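Local coordinates for sulfur oxidation protein soxB (Thermus thermophilus, PDB 2WDE) that probably acts as a dimanganese hydrolase of the 5'-nucleotidase family in sulfur oxidation, here holding thiosulfate at its metal pair, at residues D132-S137 against A147-Q152. Sequence-based numbering, arbitrary orientation.
Sequences DTWTNS and AVVRWQ. With MN (manganese (II) ion), chain F; MN (manganese (II) ion), chain G; THJ (thiosulfate), chain H.
Matching first torsions bring W134 and Q152 together: in both, CG is anti to the carbonyl carbon and lies beside the backbone N (chi1 -65° for W134), and Q152 then runs extended to its amide. W134 NE1 donates to Q152 OE1 at 2.8 Å, with an N-H...O angle of 158°. The oxygen lies close to the indole plane, but the N-H arrives from above the amide plane, the two planes being almost perpendicular (89°). V149 CG2 sits over one face of the five-membered ring, displaced toward the NE1-CE2 rim, 3.5 Å from the centroid, a CH-pi contact. V148 wedges against the loop backbone, its CG1 3.3 Å from T133 O and its CG2 3.7 Å from W134 O, while T133 CG2 meets V148 CG1 at 3.9 Å. A leucine in place of W134, lacking the N-H and flat ring, would probably leave the buried Q152 carbonyl short of a donor and open a gap beside V149 CG2. D132 OD2 bridges the manganese of chain F (2.3 Å), which thiosulfate O2 binds, and that of chain G (2.2 Å), which O1 binds, alongside D36. Directly after this ligand, T133 and W134 seat the loop on the helix. That loop follows strand 124-129 and leads into helix 138-143; helix 146-155 packs on it, with L176 and L177 of helix 170-179 and M160 of strand 159-160 also touching W134.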
loop_
_atom_site.group_PDB
_atom_site.type_symbol
_atom_site.label_atom_id
_atom_site.label_comp_id
_atom_site.label_asym_id
_atom_site.label_seq_id
_atom_site.Cartn_x
_atom_site.Cartn_y
_atom_site.Cartn_z
ATOM N N ASP A 132 5.861 -5.087 -1.909
ATOM C CA ASP A 132 5.421 -3.860 -2.577
ATOM C C ASP A 132 6.519 -2.856 -2.320
ATOM O O ASP A 132 6.284 -1.702 -1.965
ATOM C CB ASP A 132 4.073 -3.356 -2.062
ATOM C CG ASP A 132 2.919 -3.980 -2.793
ATOM O OD1 ASP A 132 3.187 -4.878 -3.630
ATOM O OD2 ASP A 132 1.752 -3.635 -2.504
ATOM N N THR A 133 7.739 -3.339 -2.499
ATOM C CA THR A 133 8.941 -2.559 -2.258
ATOM C C THR A 133 9.638 -2.018 -3.511
ATOM O O THR A 133 10.094 -0.876 -3.529
ATOM C CB THR A 133 9.957 -3.423 -1.483
ATOM O OG1 THR A 133 9.315 -4.023 -0.350
ATOM C CG2 THR A 133 11.152 -2.587 -1.033
ATOM N N TRP A 134 9.832 -2.889 -4.491
ATOM C CA TRP A 134 10.659 -2.591 -5.664
ATOM C C TRP A 134 10.105 -1.625 -6.687
ATOM O O TRP A 134 10.850 -1.130 -7.544
ATOM C CB TRP A 134 10.962 -3.893 -6.412
ATOM C CG TRP A 134 11.795 -4.871 -5.652
ATOM C CD1 TRP A 134 12.496 -4.645 -4.493
ATOM C CD2 TRP A 134 12.113 -6.199 -6.066
ATOM N NE1 TRP A 134 13.175 -5.788 -4.126
ATOM C CE2 TRP A 134 12.949 -6.759 -5.071
ATOM C CE3 TRP A 134 11.704 -7.006 -7.142
ATOM C CZ2 TRP A 134 13.410 -8.080 -5.140
ATOM C CZ3 TRP A 134 12.175 -8.315 -7.215
ATOM C CH2 TRP A 134 13.013 -8.840 -6.209
ATOM N N THR A 135 8.792 -1.435 -6.650
ATOM C CA THR A 135 8.097 -0.694 -7.693
ATOM C C THR A 135 7.482 0.654 -7.320
ATOM O O THR A 135 7.474 1.062 -6.154
ATOM C CB THR A 135 6.986 -1.602 -8.250
ATOM O OG1 THR A 135 6.198 -2.083 -7.153
ATOM C CG2 THR A 135 7.588 -2.814 -8.978
ATOM N N ASN A 136 6.928 1.311 -8.341
ATOM C CA ASN A 136 6.150 2.542 -8.180
ATOM C C ASN A 136 6.831 3.806 -7.669
ATOM O O ASN A 136 6.320 4.483 -6.769
ATOM C CB ASN A 136 4.887 2.235 -7.394
ATOM C CG ASN A 136 4.320 0.867 -7.737
ATOM O OD1 ASN A 136 4.335 -0.045 -6.914
ATOM N ND2 ASN A 136 3.863 0.705 -8.980
ATOM N N SER A 137 7.955 4.151 -8.284
ATOM C CA SER A 137 8.691 5.354 -7.913
ATOM C C SER A 137 9.629 5.742 -9.048
ATOM O O SER A 137 9.881 4.943 -9.940
ATOM C CB SER A 137 9.504 5.127 -6.632
ATOM O OG SER A 137 10.698 4.391 -6.899
ATOM N N ALA A 147 17.772 -0.408 -8.353
ATOM C CA ALA A 147 18.256 0.479 -7.308
ATOM C C ALA A 147 17.560 0.215 -5.968
ATOM O O ALA A 147 18.152 0.410 -4.906
ATOM C CB ALA A 147 18.093 1.921 -7.716
ATOM N N VAL A 148 16.302 -0.207 -6.012
ATOM C CA VAL A 148 15.599 -0.493 -4.770
ATOM C C VAL A 148 16.203 -1.736 -4.129
ATOM O O VAL A 148 16.392 -1.786 -2.919
ATOM C CB VAL A 148 14.062 -0.618 -4.952
ATOM C CG1 VAL A 148 13.393 -0.749 -3.583
ATOM C CG2 VAL A 148 13.514 0.606 -5.693
ATOM N N VAL A 149 16.526 -2.728 -4.954
ATOM C CA VAL A 149 17.134 -3.955 -4.458
ATOM C C VAL A 149 18.482 -3.655 -3.816
ATOM O O VAL A 149 18.809 -4.204 -2.761
ATOM C CB VAL A 149 17.251 -5.053 -5.538
ATOM C CG1 VAL A 149 17.910 -6.304 -4.942
ATOM C CG2 VAL A 149 15.890 -5.403 -6.097
ATOM N N ARG A 150 19.251 -2.777 -4.453
ATOM C CA ARG A 150 20.562 -2.388 -3.940
ATOM C C ARG A 150 20.452 -1.689 -2.592
ATOM O O ARG A 150 21.284 -1.905 -1.709
ATOM C CB ARG A 150 21.301 -1.488 -4.938
ATOM C CG ARG A 150 21.739 -2.222 -6.209
ATOM C CD ARG A 150 22.876 -1.500 -6.922
ATOM N NE ARG A 150 23.278 -2.210 -8.135
ATOM C CZ ARG A 150 24.109 -3.250 -8.154
ATOM N NH1 ARG A 150 24.649 -3.692 -7.025
ATOM N NH2 ARG A 150 24.412 -3.839 -9.303
ATOM N N TRP A 151 19.447 -0.831 -2.437
ATOM C CA TRP A 151 19.263 -0.151 -1.163
ATOM C C TRP A 151 18.935 -1.193 -0.094
ATOM O O TRP A 151 19.476 -1.145 1.011
ATOM C CB TRP A 151 18.163 0.924 -1.222
ATOM C CG TRP A 151 17.667 1.257 0.148
ATOM C CD1 TRP A 151 18.330 1.974 1.102
ATOM C CD2 TRP A 151 16.505 0.717 0.789
ATOM N NE1 TRP A 151 17.625 1.957 2.283
ATOM C CE2 TRP A 151 16.504 1.187 2.117
ATOM C CE3 TRP A 151 15.435 -0.071 0.353
ATOM C CZ2 TRP A 151 15.488 0.873 3.019
ATOM C CZ3 TRP A 151 14.429 -0.382 1.250
ATOM C CH2 TRP A 151 14.453 0.106 2.559
ATOM N N GLN A 152 18.080 -2.156 -0.436
ATOM C CA GLN A 152 17.731 -3.221 0.497
ATOM C C GLN A 152 19.015 -3.896 0.973
ATOM O O GLN A 152 19.143 -4.280 2.145
ATOM C CB GLN A 152 16.859 -4.270 -0.185
ATOM C CG GLN A 152 15.355 -3.991 -0.207
ATOM C CD GLN A 152 14.614 -5.072 -0.959
ATOM O OE1 GLN A 152 15.028 -5.465 -2.046
ATOM N NE2 GLN A 152 13.564 -5.617 -0.350
HETATM MN MN MN F . 1.101 -1.690 -1.471
HETATM MN MN MN G . -0.005 -4.989 -2.246
HETATM S S1 THJ H . -1.635 -2.169 -3.230
HETATM O O1 THJ H . -1.228 -3.502 -3.626
HETATM O O2 THJ H . -0.512 -1.262 -3.010
HETATM O O3 THJ H . -2.573 -2.184 -2.111
HETATM S S2 THJ H . -2.661 -1.398 -4.809
HETATM O O HOH W 1 -0.300 -3.008 -1.067
#